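Local coordinates for uncharacterized protein (Bacillus cereus, PDB 5F2H), which is of unknown function but probably acts as a hydrolase of the alpha/beta-hydrolase superfamily, at residues Pro233-Ile238 with Gln271-Val276; Ala214-Leu219 with Asp239-Leu244; Val257-Gly260 with Cys266-Cys269. All coordinates share one frame; numbering follows the deposited sequence.

Contact 1 (Pro233-Ile238 with Gln271-Val276); sequences PWLPEI and QQFVQV
With its CG anti to the backbone N (chi1 173°), Phe273 on helix 267-279 holds its ring where Leu235 and Ile238 of the loop 233-238 can meet it, while Leu235, with CG anti to its own carbonyl carbon (chi1 -55°), brings a methyl group over that ring. Leu235 CD1 lies 4.0 Å from the centroid of the Phe273 ring and 25° off its normal, a CH-pi contact over one face, displaced toward the CG side of the ring. Ile238 meets the same ring in another way. Its side chain runs at about a right angle to that of Phe273, and Ile238 CD1 comes in at the ring edge, 3.3 Å from Phe273 CD1, so that the two aliphatic residues hold the phenyl group by a face and by a border. The other branch, Ile238 CG2, turns to Gln272 and packs 3.9 Å from Gln272 CB at the exposed margin of the contact. A type I beta turn from Leu235 to Ile238 returns the chain, which is how residues three apart in sequence reach one ring. Leu245 also touches Phe273, extending the apolar surround. The principle illustrated is the packing of a loop that follows a central strand, here 227-231, against the helix of the next beta-alpha-beta unit, on one side of the parallel sheet of an alpha/beta-hydrolase fold.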
# COMPACT_ATOMS: atom_id res chain seq x y z
N PRO B 233 -11.21 18.45 20.49
CA PRO B 233 -10.60 17.80 21.65
C PRO B 233 -10.88 18.49 22.98
O PRO B 233 -10.97 19.73 23.04
CB PRO B 233 -9.10 17.89 21.35
CG PRO B 233 -8.98 19.09 20.48
CD PRO B 233 -10.22 19.13 19.64
N TRP B 234 -11.04 17.69 24.02
CA TRP B 234 -11.31 18.18 25.35
C TRP B 234 -10.03 17.96 26.13
O TRP B 234 -9.69 16.82 26.48
CB TRP B 234 -12.50 17.47 25.96
CG TRP B 234 -12.83 17.98 27.30
CD1 TRP B 234 -13.28 19.24 27.60
CD2 TRP B 234 -12.90 17.22 28.50
NE1 TRP B 234 -13.53 19.34 28.96
CE2 TRP B 234 -13.31 18.11 29.53
CE3 TRP B 234 -12.61 15.90 28.82
CZ2 TRP B 234 -13.45 17.71 30.86
CZ3 TRP B 234 -12.75 15.49 30.16
CH2 TRP B 234 -13.17 16.40 31.16
N LEU B 235 -9.33 19.06 26.41
CA LEU B 235 -8.06 19.03 27.09
C LEU B 235 -8.06 20.00 28.24
O LEU B 235 -7.49 21.09 28.13
CB LEU B 235 -7.02 19.44 26.06
CG LEU B 235 -7.09 18.54 24.82
CD1 LEU B 235 -6.38 19.11 23.60
CD2 LEU B 235 -6.60 17.14 25.17
N PRO B 236 -8.62 19.58 29.40
CA PRO B 236 -8.75 20.39 30.61
C PRO B 236 -7.47 20.63 31.45
O PRO B 236 -7.46 21.54 32.28
CB PRO B 236 -9.77 19.60 31.42
CG PRO B 236 -9.54 18.18 31.04
CD PRO B 236 -8.90 18.16 29.67
N GLU B 237 -6.44 19.82 31.26
CA GLU B 237 -5.20 19.96 32.02
C GLU B 237 -4.07 20.27 31.06
O GLU B 237 -2.96 19.78 31.23
CB GLU B 237 -4.86 18.62 32.68
CG GLU B 237 -5.92 18.07 33.62
CD GLU B 237 -5.79 16.57 33.83
OE1 GLU B 237 -5.37 15.87 32.88
OE2 GLU B 237 -6.19 16.06 34.91
N ILE B 238 -4.36 21.08 30.05
CA ILE B 238 -3.34 21.40 29.05
C ILE B 238 -2.10 22.05 29.66
O ILE B 238 -0.99 21.82 29.17
CB ILE B 238 -3.90 22.25 27.89
CG1 ILE B 238 -2.92 22.26 26.72
CG2 ILE B 238 -4.25 23.66 28.36
CD1 ILE B 238 -2.63 20.88 26.19
N GLN B 271 -7.88 25.86 21.66
CA GLN B 271 -7.02 26.98 21.24
C GLN B 271 -5.81 27.10 22.16
O GLN B 271 -4.73 27.44 21.70
CB GLN B 271 -7.80 28.29 21.13
CG GLN B 271 -7.07 29.34 20.31
CD GLN B 271 -7.94 30.55 19.97
OE1 GLN B 271 -7.79 31.15 18.90
NE2 GLN B 271 -8.90 30.86 20.84
N GLN B 272 -5.96 26.75 23.45
CA GLN B 272 -4.83 26.79 24.39
C GLN B 272 -3.81 25.75 23.96
O GLN B 272 -2.61 25.97 24.03
CB GLN B 272 -5.25 26.42 25.81
CG GLN B 272 -6.30 27.33 26.42
CD GLN B 272 -6.74 26.84 27.78
OE1 GLN B 272 -6.11 25.96 28.36
NE2 GLN B 272 -7.83 27.41 28.29
N PHE B 273 -4.32 24.59 23.55
CA PHE B 273 -3.47 23.51 23.10
C PHE B 273 -2.68 23.93 21.87
O PHE B 273 -1.46 23.79 21.83
CB PHE B 273 -4.32 22.27 22.86
CG PHE B 273 -3.57 21.12 22.24
CD1 PHE B 273 -2.60 20.44 22.96
CD2 PHE B 273 -3.94 20.63 21.00
CE1 PHE B 273 -1.93 19.37 22.41
CE2 PHE B 273 -3.29 19.54 20.45
CZ PHE B 273 -2.29 18.91 21.16
N VAL B 274 -3.37 24.49 20.90
CA VAL B 274 -2.72 24.95 19.67
C VAL B 274 -1.64 25.98 19.99
O VAL B 274 -0.63 26.06 19.29
CB VAL B 274 -3.75 25.55 18.68
CG1 VAL B 274 -3.04 26.21 17.50
CG2 VAL B 274 -4.72 24.48 18.19
N GLN B 275 -1.87 26.79 21.02
CA GLN B 275 -0.91 27.81 21.44
C GLN B 275 0.41 27.15 21.87
O GLN B 275 1.48 27.58 21.46
CB GLN B 275 -1.50 28.63 22.59
CG GLN B 275 -0.58 29.69 23.16
CD GLN B 275 -0.15 30.74 22.15
OE1 GLN B 275 -0.54 30.72 20.98
NE2 GLN B 275 0.68 31.68 22.61
N VAL B 276 0.31 26.09 22.67
CA VAL B 276 1.49 25.38 23.11
C VAL B 276 2.20 24.74 21.91
O VAL B 276 3.42 24.77 21.82
CB VAL B 276 1.16 24.29 24.15
CG1 VAL B 276 2.42 23.53 24.52
CG2 VAL B 276 0.50 24.89 25.38

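Contact 2 (Ala214-Leu219 with Asp239-Leu244); sequences ALYTIL and DEWNEL
Trp241 and Tyr216 meet with their side chains at about a right angle and their ring planes inclined by 37°, an oblique aromatic pair. The centroid of the Tyr216 ring is 5.6 Å from that of the six-membered ring of Trp241, and the closest approach joins Tyr216 CD1 to Trp241 CZ2 at 3.5 Å. Further round the indole, Leu215 CD2 sits at the edge, near the ring plane, 4.1 Å from Trp241 CZ3. Leu215 and Tyr216, neighbours on helix 209-219, thus touch different parts of one indole. Trp241 is delivered by a type I beta turn from Asp239 to Asn242, and its CG, anti to the carbonyl carbon (chi1 -59°), carries the indole across to helix 209-219. One helical turn after Leu215, Leu219 passes obliquely against Leu244: Leu219 CD1 is 4.1 Å from Leu244 CB, and Leu219 CD2 rests 3.4 Å from the backbone atom Leu244 O. The polar end of Tyr216 has its partner on helix 179-195, where its OH is hydrogen-bonded to Gln180. Here, then, is an apolar seam in an alpha/beta-hydrolase fold, laid between helix 209-219, which precedes strand 227-231, and the loop that follows that strand.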
# COMPACT_ATOMS: atom_id res chain seq x y z
N ALA B 214 -6.23 9.89 23.67
CA ALA B 214 -5.31 9.73 22.55
C ALA B 214 -4.04 10.53 22.82
O ALA B 214 -2.94 10.02 22.64
CB ALA B 214 -5.95 10.21 21.27
N LEU B 215 -4.19 11.78 23.24
CA LEU B 215 -3.04 12.62 23.48
C LEU B 215 -2.27 12.15 24.74
O LEU B 215 -1.04 12.16 24.75
CB LEU B 215 -3.46 14.09 23.61
CG LEU B 215 -2.29 15.09 23.72
CD1 LEU B 215 -1.46 15.07 22.45
CD2 LEU B 215 -2.78 16.51 23.97
N TYR B 216 -2.98 11.74 25.78
CA TYR B 216 -2.32 11.29 26.99
C TYR B 216 -1.43 10.10 26.66
O TYR B 216 -0.25 10.09 26.95
CB TYR B 216 -3.36 10.92 28.03
CG TYR B 216 -2.81 10.57 29.38
CD1 TYR B 216 -2.29 11.55 30.20
CD2 TYR B 216 -2.97 9.30 29.91
CE1 TYR B 216 -1.83 11.27 31.47
CE2 TYR B 216 -2.53 9.01 31.20
CZ TYR B 216 -1.95 10.00 31.97
OH TYR B 216 -1.50 9.72 33.24
N THR B 217 -1.99 9.14 25.95
CA THR B 217 -1.28 7.92 25.55
C THR B 217 -0.00 8.22 24.76
O THR B 217 1.07 7.70 25.08
CB THR B 217 -2.21 6.99 24.74
OG1 THR B 217 -3.34 6.64 25.56
CG2 THR B 217 -1.52 5.73 24.36
N ILE B 218 -0.13 9.04 23.73
CA ILE B 218 1.02 9.40 22.92
C ILE B 218 2.16 9.94 23.74
O ILE B 218 3.30 9.54 23.56
CB ILE B 218 0.69 10.54 21.94
CG1 ILE B 218 -0.28 10.06 20.86
CG2 ILE B 218 1.97 11.04 21.27
CD1 ILE B 218 -0.69 11.15 19.88
N LEU B 219 1.85 10.88 24.63
CA LEU B 219 2.84 11.54 25.46
C LEU B 219 3.54 10.62 26.45
O LEU B 219 4.67 10.90 26.82
CB LEU B 219 2.23 12.74 26.18
CG LEU B 219 1.67 13.80 25.21
CD1 LEU B 219 1.12 14.97 26.00
CD2 LEU B 219 2.71 14.28 24.20
N ASP B 239 -2.28 22.86 30.71
CA ASP B 239 -1.12 23.49 31.36
C ASP B 239 -0.30 22.45 32.12
O ASP B 239 0.93 22.45 32.03
CB ASP B 239 -1.53 24.64 32.29
CG ASP B 239 -2.05 25.86 31.54
OD1 ASP B 239 -2.09 25.83 30.28
OD2 ASP B 239 -2.40 26.85 32.21
N GLU B 240 -0.99 21.53 32.79
CA GLU B 240 -0.32 20.47 33.56
C GLU B 240 0.55 19.56 32.69
O GLU B 240 1.48 18.94 33.19
CB GLU B 240 -1.34 19.63 34.30
CG GLU B 240 -2.15 20.46 35.29
CD GLU B 240 -3.37 19.74 35.85
OE1 GLU B 240 -3.51 18.51 35.65
OE2 GLU B 240 -4.19 20.43 36.50
N TRP B 241 0.24 19.47 31.40
CA TRP B 241 1.02 18.61 30.50
C TRP B 241 2.11 19.34 29.72
O TRP B 241 2.64 18.80 28.76
CB TRP B 241 0.14 17.83 29.52
CG TRP B 241 -0.89 16.92 30.16
CD1 TRP B 241 -0.77 16.26 31.35
CD2 TRP B 241 -1.99 16.30 29.49
NE1 TRP B 241 -1.84 15.42 31.55
CE2 TRP B 241 -2.59 15.41 30.41
CE3 TRP B 241 -2.58 16.46 28.22
CZ2 TRP B 241 -3.76 14.69 30.11
CZ3 TRP B 241 -3.73 15.75 27.93
CH2 TRP B 241 -4.31 14.88 28.86
N ASN B 242 2.48 20.54 30.17
CA ASN B 242 3.52 21.32 29.51
C ASN B 242 4.83 20.54 29.31
O ASN B 242 5.42 20.61 28.23
CB ASN B 242 3.80 22.63 30.29
CG ASN B 242 4.83 23.52 29.60
OD1 ASN B 242 4.84 23.64 28.37
ND2 ASN B 242 5.63 24.22 30.39
N GLU B 243 5.29 19.81 30.34
CA GLU B 243 6.55 19.06 30.22
C GLU B 243 6.41 17.92 29.21
O GLU B 243 7.23 17.76 28.31
CB GLU B 243 7.07 18.51 31.58
CG GLU B 243 6.44 17.22 32.17
CD GLU B 243 4.99 17.33 32.57
OE1 GLU B 243 4.36 18.39 32.36
OE2 GLU B 243 4.47 16.32 33.12
N LEU B 244 5.35 17.14 29.36
CA LEU B 244 5.10 16.01 28.48
C LEU B 244 4.92 16.37 27.00
O LEU B 244 5.22 15.55 26.14
CB LEU B 244 3.90 15.23 29.00
CG LEU B 244 4.23 14.39 30.22
CD1 LEU B 244 3.00 13.89 30.94
CD2 LEU B 244 5.13 13.22 29.83

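Contact 3 (Val257-Gly260 with Cys266-Cys269)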
# COMPACT_ATOMS: atom_id res chain seq x y z
N VAL B 257 -5.61 19.72 13.85
CA VAL B 257 -6.66 19.95 14.83
C VAL B 257 -7.78 20.77 14.20
O VAL B 257 -7.52 21.72 13.46
CB VAL B 257 -6.11 20.68 16.06
CG1 VAL B 257 -7.23 20.98 17.05
CG2 VAL B 257 -5.00 19.86 16.70
N VAL B 258 -9.01 20.40 14.52
CA VAL B 258 -10.15 21.07 13.98
C VAL B 258 -11.11 21.33 15.10
O VAL B 258 -11.28 20.49 15.96
CB VAL B 258 -10.87 20.16 12.95
CG1 VAL B 258 -12.13 20.84 12.40
CG2 VAL B 258 -9.94 19.77 11.80
N CYS B 259 -11.76 22.49 15.09
CA CYS B 259 -12.75 22.81 16.09
C CYS B 259 -13.64 23.92 15.58
O CYS B 259 -13.19 24.79 14.81
CB CYS B 259 -12.14 23.23 17.41
SG CYS B 259 -13.39 23.59 18.66
N GLY B 260 -14.90 23.87 15.99
CA GLY B 260 -15.88 24.86 15.58
C GLY B 260 -15.94 26.03 16.55
O GLY B 260 -15.93 25.84 17.77
N CYS B 266 -15.31 23.14 24.01
CA CYS B 266 -13.96 22.84 23.52
C CYS B 266 -13.20 23.83 22.67
O CYS B 266 -12.14 23.48 22.15
CB CYS B 266 -14.02 21.52 22.75
SG CYS B 266 -14.61 20.16 23.77
N PHE B 267 -13.69 25.04 22.47
CA PHE B 267 -12.91 25.95 21.64
C PHE B 267 -11.80 26.56 22.51
O PHE B 267 -10.74 26.89 22.00
CB PHE B 267 -13.78 26.99 20.94
CG PHE B 267 -13.07 27.66 19.79
CD1 PHE B 267 -12.83 26.94 18.63
CD2 PHE B 267 -12.66 28.97 19.86
CE1 PHE B 267 -12.15 27.50 17.57
CE2 PHE B 267 -12.00 29.55 18.79
CZ PHE B 267 -11.75 28.81 17.64
N GLU B 268 -12.07 26.67 23.81
CA GLU B 268 -11.10 27.17 24.79
C GLU B 268 -9.82 26.34 24.91
O GLU B 268 -8.73 26.79 24.54
CB GLU B 268 -11.69 27.12 26.22
CG GLU B 268 -12.82 28.09 26.58
CD GLU B 268 -12.37 29.51 26.84
OE1 GLU B 268 -13.24 30.36 27.09
OE2 GLU B 268 -11.15 29.77 26.84
N CYS B 269 -9.97 25.12 25.41
CA CYS B 269 -8.88 24.16 25.51
C CYS B 269 -8.22 23.83 24.17
O CYS B 269 -7.02 23.59 24.10
CB CYS B 269 -9.39 22.88 26.16
SG CYS B 269 -10.79 22.14 25.26
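Cys259 SG approaches the ring of Phe267 in plane at its edge, 4.8 Å from the ring centroid and 84° off the normal, a Cys sulfur-aromatic contact. The nearest ring atom is Phe267 CD1, at 3.4 Å from Cys259 SG. The same ring carbon, Phe267 CD1, is also 3.4 Å from Gly260 O, so a sulfur and a backbone carbonyl from consecutive residues at the end of the strand converge on one corner of the phenyl group. Cys259 SG also lies 3.7 Å from Cys266 O, which places the thiol against the backbone where the helix begins.

In the next shell, torsions and backbone set these groups. Cys259 SG is anti to its backbone N (chi1 -179°), which directs it from strand 254-260 to the helix start, and Phe267 CG, likewise anti to N (chi1 -163°), carries the ring back to the strand. Cys266 occupies the N-cap position of helix 267-279; its N is hydrogen-bonded to Asp263 OD1 and its O to Thr270 OG1, fixing the first turn. The strand is itself held in the sheet by backbone bonds to Phe230 of strand 227-231 and Ala232 just after it, and to Glu285 and Lys287 of strand 284-289.

Farther out, the side chain of Cys266 touches Trp234 and His294 and lies about 4 Å from a bound Tris molecule, probably from the crystallisation liquor; it also touches a GxSxG sequence at Gly206, Ser208 and Gly210, consistent with a nucleophile elbow. This is the strand-to-helix connection of a beta-alpha-beta unit, 254-260, 267-279 and 284-289, in an alpha/beta-hydrolase fold.

In the fold
Followed from the N terminus, the chain passes through helix 209-219 and strand 227-231, then enters the loop between that strand and helix 247-250. Contact 2 closes the first loop by bringing residues 239-244 back to helix 209-219. Contact 1 begins before contact 2 has closed and ends on helix 267-279, so the two cross; they touch physically where Leu215 CD2 meets Phe273 CE1 at 3.4 Å. Contact 3 closes a short loop wholly within the span of contact 1, and both use helix 267-279. Contacts 2 and 3 follow in series, their centres about 17 Å apart. Together the contacts join helices 209-219 and 267-279 through the loop, and helix 267-279 to strand 254-260 of the sheet.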